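Local structure of transcription factor GAMBIF1 (Anopheles gambiae, 1BVO) at residues 4-9 against 40-45; 68-73 against 112-117; 105-110 against 138-143; 144-149 against 165-170. The protein binds DNA through the Rel homology specificity domain modelled here and, as in its relatives, probably activates transcription by RNA polymerase II. All blocks are in the same frame, centred on the assembly; numbering follows the deposited sequence.

Interactions 1 and 4 are strand pairings in two sheets of the Rel homology domain and touch each other, Ile5 packing on Val166 and Gln8 bonding Asp169; both are partly buried and rest largely on backbone hydrogen bonds, with a bulge in 4-9 against 40-45 and an arginine and a serine reinforcing 144-149 against 165-170. Interactions 2 and 3 lie across the chain's centre from interaction 1 and share helix 107-120. Interaction 2 is buried, its arginine holding loop carbonyls, whereas interaction 3 is apolar between its protein segments and partly open, beside the DNA. Strand 142-152 links interactions 3 and 4, and His69 and His71 tie interaction 2 to interaction 3.

Interaction 1: 4-9 against 40-45; sequences EITEQP and FPSIQV
Thr6 has OG1 between its backbone N and carbonyl carbon (chi1 60°), opposite Ser42 O, to which it makes a weak hydrogen bond of 3.1 Å. The same rotation sets CG2 anti to the carbonyl carbon, and this methyl meets Gln44 CB at 3.6 Å, the two side chains crossing obliquely. In Glu7, CG is anti to the backbone N (chi1 162°) and lies against the carbonyl O of Phe40, while Glu7 CB packs on Ser42 OG at 3.4 Å. The Glu7 chain then bends at chi2, and its OE2 is taken by the backbone N of Asn32.

Thr6 and Glu7 both face Ser42, a classic beta bulge between strands 2-7 and 42-46. Those strands, with 94-96, form a three-stranded antiparallel sheet of the immunoglobulin-like Rel homology domain. Across the bulge the register slips by one between two hydrogen-bonded pairs. In the pair of Glu7 with Ser42, Glu7 N reaches Ser42 O at 3.2 Å, and Ser42 N returns to Glu7 O at 3.0 Å. In the other, Glu4 N is 2.8 Å from Gln44 O, and the bond back from Gln44 N to Glu4 O is weak.

Glu4, Glu7, Ser42 and Gln44 occupy one face of the sheet. Ile5 and Ile43 turn away from it and rest on Phe147 of strand 142-152. Past the corner that the chain turns at Thr6, Pro9 CB touches Pro41 CG at 4.0 Å.

Interaction 2: 68-73 against 112-117; sequences PHPHNL and EALRLR
This is a buried helix-on-loop contact: helix 107-120 lies on the loop that leads into strand 72-74, beside the beta core of the immunoglobulin-like Rel homology domain. Arg117 joins them by pushing its guanidinium among the backbone carbonyls of His69, Pro70 and His71. Its CG, anti to the backbone N (chi1 -170°), rests on Pro68 CB at 3.9 Å, and bends at chi2 and chi3 fold the chain beyond it.

NH1 donates to His69 O at 2.6 Å, coming from above the carbonyl plane, 41° out of it. NH2 has more partners: it bonds His71 O at 2.9 Å, again from well above that carbonyl's plane, and makes weak bonds to Pro70 O, also 2.9 Å away, and to His69 O. One buried guanidinium therefore serves three successive carbonyls of the loop.

Beside this polar centre the packing is apolar. Leu114 and Pro70 lie side by side and point the same way, Leu114 CD2 being 4.1 Å from Pro70 CD. The same CD2 also touches the Pro68 carbonyl O. Ala113 CB lies 4.3 Å from Pro70 CB.

Within the loop, His69 and His71 both have CB directed away from the helix, and their rings meet each other. His69 NE2 is bonded to Asp139 O, and its ND1 accepts from His71 N at 3.2 Å, a pattern consistent with a neutral ring. His69 CE1 sits over the centre of the His71 ring, 3.5 Å above its plane.

Interaction 3: 105-110 against 138-143; sequences VKKKDV and IDLNAV. With nucleotides of chain B; nucleotides of chain A.
Leu140, in the loop before strand 142-152, points its CB toward the start of helix 107-120, the place where this part of the Rel homology domain meets the DNA backbone. From CB, CG goes anti to the carbonyl carbon (chi1 -60°), and the fork at CG sends both methyls onto the other segment. CD1 reaches Lys107 CG at 3.8 Å, the two side chains crossing at a slant, and it also lies near the carbonyl O of Val105. Leu140 CD1 is 4.0 Å from Val110 CG2. CD2 meets the same Val110 CG2 at 4.1 Å. Val110 thus takes both tips of the leucine on one methyl; its other methyl, CG1, packs on Ile138 CD1 at 3.8 Å as the two side chains slide past each other in opposite directions.

Around Leu140 the loop makes an Asx turn, Asp139 OD1 accepting from Asn141 N. Asp139 OD2 pairs with Lys61.

Between the two segments the side chains meet only through carbon. The start of helix 107-120 lies beside a phosphate. DA9 of chain B and DT9 of chain A are modelled on nearly the same spot, so they are best read as one phosphate site: Lys107 N donates to OP1 there, 2.7 Å away in DA9 of chain B. Lys108 makes a salt bridge to another phosphate. The Lys106 chain, extended beyond CG, carries NZ to OP1 of DT10 of chain A, a hydrogen bond of 2.7 Å, and NZ also bonds a phosphate of a further modelled nucleotide.

Interaction 4: 144-149 against 165-170; sequences RLCFQV and PVVSDI
Ser168 OG is gripped by two groups: it accepts from Leu145 N at 2.8 Å and donates to the carbonyl O of its own neighbour Asp169 at 3.0 Å. With OG between backbone N and carbonyl carbon (chi1 70°), the hydroxyl takes up a backbone N-H of strand 142-152 in the beta hairpin that this strand makes with 159-172, an edge strand, within this chain, of a five-stranded antiparallel sheet in the Rel homology domain.

The backbone pairing continues: Ser168 N bonds Leu145 O, Phe147 N bonds Val166 O at 3.0 Å in a hydrogen-bonded pair, and the return from Val166 N to Phe147 O is weak. Cys146 and Val167 form the non-hydrogen-bonded pair beside it.

Arg144 runs extended from CG to NE across Val167, at about a right angle, with CD 3.3 Å from Val167 CG1. Its guanidinium is fixed from several directions: NH1 donates in its own plane to Ser168 O at 3.2 Å, almost straight (167°), NH2 is bonded to Lys61 O, and Ile170 CG1 sits over the centre of one face, 3.4 Å above the plane.

On the face of Phe147 and Val166, both side chains pack on Ile5 of strand 2-7. On the face of Cys146, its SG touches Pro165 CB at 4.1 Å, and Pro165 CG reaches Gln148 CG at 3.9 Å.

Interaction 1: 4-9 against 40-45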
# COMPACT_ATOMS: atom_id res chain seq x y z
N GLU C 4 25.36 29.49 -8.66
CA GLU C 4 24.25 30.04 -9.41
C GLU C 4 23.53 28.87 -10.04
O GLU C 4 24.17 27.92 -10.49
CB GLU C 4 24.75 30.97 -10.50
CG GLU C 4 23.64 31.55 -11.37
CD GLU C 4 24.15 32.11 -12.68
OE1 GLU C 4 25.36 32.37 -12.81
OE2 GLU C 4 23.32 32.30 -13.59
N ILE C 5 22.20 28.88 -9.98
CA ILE C 5 21.44 27.82 -10.61
C ILE C 5 21.14 28.27 -12.02
O ILE C 5 20.09 28.86 -12.28
CB ILE C 5 20.17 27.54 -9.86
CG1 ILE C 5 20.53 27.21 -8.42
CG2 ILE C 5 19.37 26.44 -10.56
CD1 ILE C 5 19.42 26.59 -7.65
N THR C 6 22.04 27.94 -12.93
CA THR C 6 21.93 28.35 -14.32
C THR C 6 20.78 27.78 -15.13
O THR C 6 20.36 28.39 -16.12
CB THR C 6 23.27 28.17 -15.05
OG1 THR C 6 23.67 26.79 -15.01
CG2 THR C 6 24.34 29.02 -14.36
N GLU C 7 20.31 26.59 -14.78
CA GLU C 7 19.15 26.05 -15.47
C GLU C 7 18.39 25.34 -14.40
O GLU C 7 18.92 24.49 -13.69
CB GLU C 7 19.47 25.15 -16.67
CG GLU C 7 18.30 24.26 -17.11
CD GLU C 7 17.70 24.59 -18.47
OE1 GLU C 7 18.38 24.45 -19.50
OE2 GLU C 7 16.52 24.95 -18.52
N GLN C 8 17.21 25.87 -14.18
CA GLN C 8 16.30 25.40 -13.17
C GLN C 8 15.51 24.21 -13.59
O GLN C 8 15.16 24.04 -14.77
CB GLN C 8 15.33 26.52 -12.82
CG GLN C 8 15.97 27.63 -12.06
CD GLN C 8 15.96 27.38 -10.58
OE1 GLN C 8 15.47 26.35 -10.11
NE2 GLN C 8 16.53 28.32 -9.83
N PRO C 9 15.21 23.35 -12.63
CA PRO C 9 14.44 22.16 -12.94
C PRO C 9 13.06 22.54 -13.42
O PRO C 9 12.46 23.52 -12.96
CB PRO C 9 14.39 21.42 -11.61
CG PRO C 9 14.57 22.51 -10.58
CD PRO C 9 15.62 23.36 -11.22
N PHE C 40 18.87 20.05 -18.93
CA PHE C 40 18.91 19.50 -17.59
C PHE C 40 19.37 20.59 -16.58
O PHE C 40 20.03 21.56 -16.98
CB PHE C 40 19.88 18.31 -17.60
CG PHE C 40 19.48 17.19 -18.56
CD1 PHE C 40 18.47 16.30 -18.22
CD2 PHE C 40 20.13 17.02 -19.79
CE1 PHE C 40 18.10 15.27 -19.06
CE2 PHE C 40 19.76 15.97 -20.65
CZ PHE C 40 18.74 15.09 -20.28
N PRO C 41 19.01 20.48 -15.28
CA PRO C 41 19.40 21.45 -14.25
C PRO C 41 20.89 21.62 -14.19
O PRO C 41 21.63 20.65 -14.28
CB PRO C 41 18.93 20.79 -12.95
CG PRO C 41 17.76 20.04 -13.36
CD PRO C 41 18.18 19.42 -14.68
N SER C 42 21.35 22.83 -13.94
CA SER C 42 22.77 23.04 -13.86
C SER C 42 23.14 24.19 -12.96
O SER C 42 22.35 25.12 -12.74
CB SER C 42 23.39 23.18 -15.25
OG SER C 42 22.54 23.87 -16.15
N ILE C 43 24.29 24.05 -12.31
CA ILE C 43 24.79 25.07 -11.42
C ILE C 43 26.13 25.55 -11.95
O ILE C 43 26.71 24.95 -12.87
CB ILE C 43 24.93 24.53 -9.97
CG1 ILE C 43 25.91 23.36 -9.93
CG2 ILE C 43 23.57 24.12 -9.43
CD1 ILE C 43 26.34 22.99 -8.54
N GLN C 44 26.62 26.62 -11.33
CA GLN C 44 27.86 27.25 -11.74
C GLN C 44 28.42 27.96 -10.53
O GLN C 44 27.75 28.80 -9.95
CB GLN C 44 27.51 28.29 -12.79
CG GLN C 44 28.34 28.26 -14.05
CD GLN C 44 29.70 28.87 -13.85
OE1 GLN C 44 29.85 29.89 -13.18
NE2 GLN C 44 30.70 28.26 -14.46
N VAL C 45 29.61 27.60 -10.11
CA VAL C 45 30.20 28.27 -8.97
C VAL C 45 30.86 29.54 -9.45
O VAL C 45 31.32 29.62 -10.58
CB VAL C 45 31.26 27.41 -8.27
CG1 VAL C 45 31.90 28.18 -7.13
CG2 VAL C 45 30.63 26.13 -7.77

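Interaction 2: 68-73 against 112-117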
# COMPACT_ATOMS: atom_id res chain seq x y z
N PRO C 68 14.79 18.94 5.32
CA PRO C 68 15.05 17.72 4.57
C PRO C 68 13.70 17.16 4.18
O PRO C 68 12.79 17.07 5.02
CB PRO C 68 15.72 16.84 5.60
CG PRO C 68 16.55 17.81 6.35
CD PRO C 68 15.58 18.96 6.56
N HIS C 69 13.54 16.93 2.89
CA HIS C 69 12.31 16.38 2.40
C HIS C 69 12.62 14.92 2.30
O HIS C 69 13.65 14.54 1.75
CB HIS C 69 11.97 16.95 1.03
CG HIS C 69 10.60 16.58 0.56
ND1 HIS C 69 10.17 15.27 0.53
CD2 HIS C 69 9.55 17.33 0.19
CE1 HIS C 69 8.90 15.24 0.16
NE2 HIS C 69 8.50 16.47 -0.06
N PRO C 70 11.70 14.06 2.76
CA PRO C 70 11.86 12.60 2.75
C PRO C 70 12.29 11.98 1.42
O PRO C 70 13.12 11.08 1.39
CB PRO C 70 10.47 12.09 3.18
CG PRO C 70 9.56 13.23 2.79
CD PRO C 70 10.36 14.43 3.25
N HIS C 71 11.72 12.49 0.33
CA HIS C 71 12.03 11.96 -0.98
C HIS C 71 13.52 11.78 -1.30
O HIS C 71 14.36 12.60 -0.90
CB HIS C 71 11.28 12.75 -2.04
CG HIS C 71 9.80 12.56 -1.97
ND1 HIS C 71 8.92 13.26 -2.75
CD2 HIS C 71 9.06 11.70 -1.24
CE1 HIS C 71 7.68 12.83 -2.52
NE2 HIS C 71 7.75 11.88 -1.61
N ASN C 72 13.85 10.64 -1.90
CA ASN C 72 15.23 10.31 -2.25
C ASN C 72 15.51 10.68 -3.69
O ASN C 72 14.61 10.61 -4.55
CB ASN C 72 15.48 8.82 -2.07
CG ASN C 72 15.15 8.33 -0.69
OD1 ASN C 72 15.52 8.94 0.32
ND2 ASN C 72 14.42 7.23 -0.63
N LEU C 73 16.75 11.08 -3.95
CA LEU C 73 17.16 11.40 -5.30
C LEU C 73 17.97 10.22 -5.76
O LEU C 73 18.85 9.75 -5.05
CB LEU C 73 18.05 12.63 -5.32
CG LEU C 73 17.32 13.96 -5.25
CD1 LEU C 73 18.31 15.10 -5.41
CD2 LEU C 73 16.28 14.02 -6.35
N GLU C 112 10.97 6.74 8.81
CA GLU C 112 12.20 5.94 8.65
C GLU C 112 13.14 6.63 7.66
O GLU C 112 14.36 6.66 7.85
CB GLU C 112 11.84 4.51 8.18
CG GLU C 112 12.96 3.67 7.56
CD GLU C 112 12.54 3.01 6.23
OE1 GLU C 112 11.85 1.96 6.26
OE2 GLU C 112 12.91 3.55 5.16
N ALA C 113 12.56 7.25 6.64
CA ALA C 113 13.31 7.96 5.61
C ALA C 113 14.05 9.14 6.24
O ALA C 113 15.28 9.22 6.17
CB ALA C 113 12.39 8.44 4.52
N LEU C 114 13.29 10.05 6.85
CA LEU C 114 13.87 11.21 7.51
C LEU C 114 14.83 10.74 8.59
O LEU C 114 15.79 11.43 8.92
CB LEU C 114 12.79 12.08 8.12
CG LEU C 114 12.01 12.86 7.07
CD1 LEU C 114 10.90 13.64 7.74
CD2 LEU C 114 12.96 13.79 6.33
N ARG C 115 14.55 9.56 9.13
CA ARG C 115 15.39 8.96 10.15
C ARG C 115 16.76 8.83 9.49
O ARG C 115 17.74 9.40 9.96
CB ARG C 115 14.83 7.58 10.54
CG ARG C 115 15.44 6.93 11.79
CD ARG C 115 15.44 5.41 11.70
NE ARG C 115 16.77 4.87 11.38
CZ ARG C 115 17.05 4.08 10.35
NH1 ARG C 115 16.09 3.72 9.49
NH2 ARG C 115 18.31 3.66 10.15
N LEU C 116 16.78 8.19 8.32
CA LEU C 116 18.02 7.98 7.56
C LEU C 116 18.72 9.26 7.09
O LEU C 116 19.94 9.34 7.16
CB LEU C 116 17.77 7.03 6.37
CG LEU C 116 17.56 5.55 6.71
CD1 LEU C 116 16.96 4.79 5.54
CD2 LEU C 116 18.88 4.92 7.13
N ARG C 117 17.96 10.25 6.61
CA ARG C 117 18.58 11.50 6.16
C ARG C 117 19.42 12.05 7.33
O ARG C 117 20.52 12.53 7.12
CB ARG C 117 17.50 12.51 5.72
CG ARG C 117 18.03 13.77 4.98
CD ARG C 117 18.57 13.49 3.58
NE ARG C 117 17.66 12.63 2.79
CZ ARG C 117 16.53 13.04 2.21
NH1 ARG C 117 16.15 14.31 2.32
NH2 ARG C 117 15.76 12.14 1.59

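Interaction 3: 105-110 against 138-143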
# COMPACT_ATOMS: atom_id res chain seq x y z
N VAL C 105 8.98 8.79 -1.34
CA VAL C 105 8.70 7.94 -0.22
C VAL C 105 7.22 8.14 -0.01
O VAL C 105 6.72 9.26 -0.18
CB VAL C 105 9.34 8.45 1.05
CG1 VAL C 105 9.56 7.31 1.99
CG2 VAL C 105 10.62 9.18 0.76
N LYS C 106 6.53 7.09 0.42
CA LYS C 106 5.10 7.14 0.70
C LYS C 106 4.91 7.41 2.21
O LYS C 106 5.81 7.09 3.00
CB LYS C 106 4.46 5.81 0.28
CG LYS C 106 5.14 4.58 0.83
CD LYS C 106 4.40 3.29 0.45
CE LYS C 106 4.92 2.11 1.30
NZ LYS C 106 3.99 0.94 1.29
N LYS C 107 3.76 7.96 2.60
CA LYS C 107 3.49 8.31 4.01
C LYS C 107 4.00 7.34 5.08
O LYS C 107 4.75 7.75 5.97
CB LYS C 107 2.00 8.64 4.25
CG LYS C 107 1.55 10.03 3.71
CD LYS C 107 0.08 10.42 4.05
CE LYS C 107 -0.43 11.58 3.16
NZ LYS C 107 -0.53 11.28 1.67
N LYS C 108 3.65 6.07 4.96
CA LYS C 108 4.10 5.07 5.93
C LYS C 108 5.61 5.16 6.16
O LYS C 108 6.08 5.10 7.31
CB LYS C 108 3.71 3.63 5.51
CG LYS C 108 2.69 3.51 4.37
CD LYS C 108 1.60 2.48 4.69
CE LYS C 108 0.24 3.18 4.84
NZ LYS C 108 -0.78 2.44 5.65
N ASP C 109 6.35 5.44 5.09
CA ASP C 109 7.80 5.50 5.19
C ASP C 109 8.44 6.85 5.50
O ASP C 109 9.62 6.90 5.84
CB ASP C 109 8.43 4.93 3.92
CG ASP C 109 7.80 3.62 3.47
OD1 ASP C 109 7.26 2.89 4.33
OD2 ASP C 109 7.82 3.34 2.25
N VAL C 110 7.69 7.95 5.42
CA VAL C 110 8.30 9.26 5.70
C VAL C 110 9.23 9.26 6.90
O VAL C 110 10.36 9.74 6.78
CB VAL C 110 7.27 10.39 5.94
CG1 VAL C 110 7.98 11.63 6.46
CG2 VAL C 110 6.53 10.73 4.66
N ILE C 138 4.22 17.42 5.87
CA ILE C 138 5.09 17.46 4.71
C ILE C 138 4.34 17.19 3.42
O ILE C 138 3.73 16.12 3.27
CB ILE C 138 6.20 16.42 4.85
CG1 ILE C 138 6.87 16.59 6.21
CG2 ILE C 138 7.21 16.55 3.72
CD1 ILE C 138 7.78 15.46 6.58
N ASP C 139 4.41 18.12 2.47
CA ASP C 139 3.74 17.93 1.20
C ASP C 139 4.53 16.97 0.31
O ASP C 139 5.59 17.31 -0.24
CB ASP C 139 3.55 19.26 0.51
CG ASP C 139 2.85 19.12 -0.85
OD1 ASP C 139 2.40 18.00 -1.20
OD2 ASP C 139 2.74 20.14 -1.55
N LEU C 140 4.00 15.76 0.13
CA LEU C 140 4.66 14.76 -0.69
C LEU C 140 4.47 14.92 -2.20
O LEU C 140 4.72 13.97 -2.96
CB LEU C 140 4.23 13.36 -0.26
CG LEU C 140 4.56 13.05 1.20
CD1 LEU C 140 4.19 11.62 1.51
CD2 LEU C 140 6.04 13.30 1.47
N ASN C 141 4.10 16.11 -2.64
CA ASN C 141 3.92 16.36 -4.06
C ASN C 141 4.76 17.49 -4.59
O ASN C 141 4.61 17.90 -5.75
CB ASN C 141 2.47 16.65 -4.36
CG ASN C 141 1.75 15.42 -4.82
OD1 ASN C 141 1.54 14.48 -4.04
ND2 ASN C 141 1.40 15.39 -6.12
N ALA C 142 5.65 17.99 -3.75
CA ALA C 142 6.51 19.07 -4.16
C ALA C 142 7.80 18.98 -3.37
O ALA C 142 7.82 18.51 -2.23
CB ALA C 142 5.83 20.40 -3.93
N VAL C 143 8.86 19.41 -4.02
CA VAL C 143 10.18 19.39 -3.43
C VAL C 143 10.97 20.46 -4.12
O VAL C 143 10.50 21.12 -5.03
CB VAL C 143 10.95 18.09 -3.78
CG1 VAL C 143 10.37 16.89 -3.07
CG2 VAL C 143 10.92 17.88 -5.30
P DA B 9 1.48 7.62 -0.63
OP1 DA B 9 1.84 7.36 0.79
OP2 DA B 9 2.18 8.70 -1.38
O5' DA B 9 1.47 6.24 -1.40
C5' DA B 9 0.84 5.15 -0.76
C4' DA B 9 0.69 3.99 -1.72
O4' DA B 9 -0.22 4.35 -2.78
C3' DA B 9 1.97 3.50 -2.38
O3' DA B 9 2.11 2.12 -2.01
C2' DA B 9 1.73 3.72 -3.88
C1' DA B 9 0.22 3.82 -4.01
N9 DA B 9 -0.28 4.72 -5.05
C8 DA B 9 0.09 6.02 -5.27
N7 DA B 9 -0.55 6.60 -6.26
C5 DA B 9 -1.39 5.59 -6.73
C6 DA B 9 -2.32 5.56 -7.79
N6 DA B 9 -2.56 6.60 -8.58
N1 DA B 9 -2.98 4.42 -7.99
C2 DA B 9 -2.71 3.36 -7.20
N3 DA B 9 -1.86 3.27 -6.19
C4 DA B 9 -1.22 4.42 -6.00
P DT A 9 1.37 7.61 -0.70
OP1 DT A 9 1.77 7.44 0.71
OP2 DT A 9 2.04 8.64 -1.53
O5' DT A 9 1.46 6.19 -1.39
C5' DT A 9 0.70 5.12 -0.85
C4' DT A 9 0.58 3.99 -1.83
O4' DT A 9 -0.34 4.31 -2.91
C3' DT A 9 1.87 3.50 -2.48
O3' DT A 9 2.01 2.13 -2.11
C2' DT A 9 1.63 3.71 -3.97
C1' DT A 9 0.11 3.68 -4.09
N1 DT A 9 -0.53 4.36 -5.26
C2 DT A 9 -1.44 3.65 -6.04
O2 DT A 9 -1.69 2.47 -5.88
N3 DT A 9 -2.04 4.37 -7.04
C4 DT A 9 -1.81 5.69 -7.35
O4 DT A 9 -2.46 6.21 -8.28
C5 DT A 9 -0.82 6.35 -6.54
C7 DT A 9 -0.46 7.78 -6.85
C6 DT A 9 -0.25 5.67 -5.54
P DT A 10 3.33 1.32 -2.52
OP1 DT A 10 3.78 0.56 -1.33
OP2 DT A 10 4.28 2.21 -3.21
O5' DT A 10 2.73 0.28 -3.55
C5' DT A 10 1.80 0.75 -4.51
C4' DT A 10 1.12 -0.41 -5.18
O4' DT A 10 0.15 0.15 -6.08
C3' DT A 10 2.04 -1.28 -6.03
O3' DT A 10 1.66 -2.65 -5.85
C2' DT A 10 1.87 -0.73 -7.44
C1' DT A 10 0.52 -0.04 -7.44
N1 DT A 10 0.54 1.29 -8.06
C2 DT A 10 -0.41 1.61 -9.02
O2 DT A 10 -1.26 0.81 -9.40
N3 DT A 10 -0.33 2.89 -9.52
C4 DT A 10 0.59 3.86 -9.17
O4 DT A 10 0.53 4.98 -9.70
C5 DT A 10 1.57 3.46 -8.18
C7 DT A 10 2.61 4.44 -7.75
C6 DT A 10 1.49 2.21 -7.68

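Interaction 4: 144-149 against 165-170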
# COMPACT_ATOMS: atom_id res chain seq x y z
N ARG C 144 12.19 20.64 -3.65
CA ARG C 144 13.12 21.55 -4.29
C ARG C 144 14.44 20.80 -4.14
O ARG C 144 14.62 19.98 -3.23
CB ARG C 144 13.22 22.88 -3.57
CG ARG C 144 11.98 23.71 -3.44
CD ARG C 144 12.39 24.97 -2.69
NE ARG C 144 11.30 25.83 -2.26
CZ ARG C 144 10.98 26.97 -2.86
NH1 ARG C 144 11.65 27.38 -3.92
NH2 ARG C 144 9.99 27.70 -2.37
N LEU C 145 15.32 21.01 -5.11
CA LEU C 145 16.62 20.37 -5.08
C LEU C 145 17.50 21.31 -4.29
O LEU C 145 17.44 22.54 -4.46
CB LEU C 145 17.17 20.24 -6.51
CG LEU C 145 16.31 19.37 -7.43
CD1 LEU C 145 16.83 19.44 -8.85
CD2 LEU C 145 16.31 17.95 -6.91
N CYS C 146 18.30 20.75 -3.39
CA CYS C 146 19.19 21.58 -2.60
C CYS C 146 20.62 21.30 -3.05
O CYS C 146 21.04 20.14 -3.14
CB CYS C 146 19.06 21.29 -1.13
SG CYS C 146 19.88 22.55 -0.11
N PHE C 147 21.35 22.36 -3.38
CA PHE C 147 22.72 22.20 -3.83
C PHE C 147 23.69 22.73 -2.79
O PHE C 147 23.85 23.93 -2.64
CB PHE C 147 22.95 22.92 -5.16
CG PHE C 147 22.04 22.46 -6.27
CD1 PHE C 147 22.39 21.39 -7.07
CD2 PHE C 147 20.84 23.11 -6.51
CE1 PHE C 147 21.54 20.96 -8.10
CE2 PHE C 147 19.99 22.69 -7.52
CZ PHE C 147 20.34 21.61 -8.32
N GLN C 148 24.30 21.83 -2.02
CA GLN C 148 25.28 22.27 -1.04
C GLN C 148 26.63 22.08 -1.68
O GLN C 148 27.02 20.94 -1.97
CB GLN C 148 25.25 21.44 0.21
CG GLN C 148 24.13 21.70 1.12
CD GLN C 148 24.11 20.66 2.15
OE1 GLN C 148 23.77 19.49 1.86
NE2 GLN C 148 24.59 21.00 3.34
N VAL C 149 27.34 23.17 -1.91
CA VAL C 149 28.65 23.08 -2.53
C VAL C 149 29.75 23.18 -1.48
O VAL C 149 29.62 23.93 -0.50
CB VAL C 149 28.83 24.14 -3.64
CG1 VAL C 149 30.31 24.42 -3.90
CG2 VAL C 149 28.18 23.66 -4.93
N PRO C 165 24.10 26.91 1.07
CA PRO C 165 23.12 26.11 0.34
C PRO C 165 22.27 27.03 -0.50
O PRO C 165 21.96 28.16 -0.13
CB PRO C 165 22.31 25.46 1.45
CG PRO C 165 23.33 25.27 2.52
CD PRO C 165 24.03 26.61 2.51
N VAL C 166 21.94 26.55 -1.68
CA VAL C 166 21.13 27.30 -2.62
C VAL C 166 19.99 26.36 -2.97
O VAL C 166 20.18 25.14 -3.13
CB VAL C 166 21.98 27.74 -3.83
CG1 VAL C 166 21.13 27.91 -5.06
CG2 VAL C 166 22.66 29.06 -3.49
N VAL C 167 18.80 26.93 -3.00
CA VAL C 167 17.61 26.15 -3.25
C VAL C 167 17.03 26.50 -4.62
O VAL C 167 17.17 27.63 -5.08
CB VAL C 167 16.64 26.33 -2.05
CG1 VAL C 167 15.23 26.56 -2.50
CG2 VAL C 167 16.76 25.13 -1.13
N SER C 168 16.53 25.47 -5.29
CA SER C 168 15.94 25.57 -6.62
C SER C 168 14.46 25.89 -6.52
O SER C 168 13.83 25.67 -5.47
CB SER C 168 16.05 24.22 -7.32
OG SER C 168 15.17 23.28 -6.71
N ASP C 169 13.88 26.29 -7.65
CA ASP C 169 12.46 26.57 -7.67
C ASP C 169 11.75 25.26 -7.39
O ASP C 169 12.37 24.19 -7.48
CB ASP C 169 12.03 27.13 -9.02
CG ASP C 169 12.69 28.47 -9.31
OD1 ASP C 169 13.42 28.99 -8.43
OD2 ASP C 169 12.48 29.00 -10.42
N ILE C 170 10.48 25.33 -7.03
CA ILE C 170 9.77 24.12 -6.71
C ILE C 170 9.54 23.17 -7.88
O ILE C 170 9.33 23.59 -9.03
CB ILE C 170 8.47 24.42 -6.00
CG1 ILE C 170 8.78 25.22 -4.73
CG2 ILE C 170 7.76 23.12 -5.63
CD1 ILE C 170 7.61 25.97 -4.17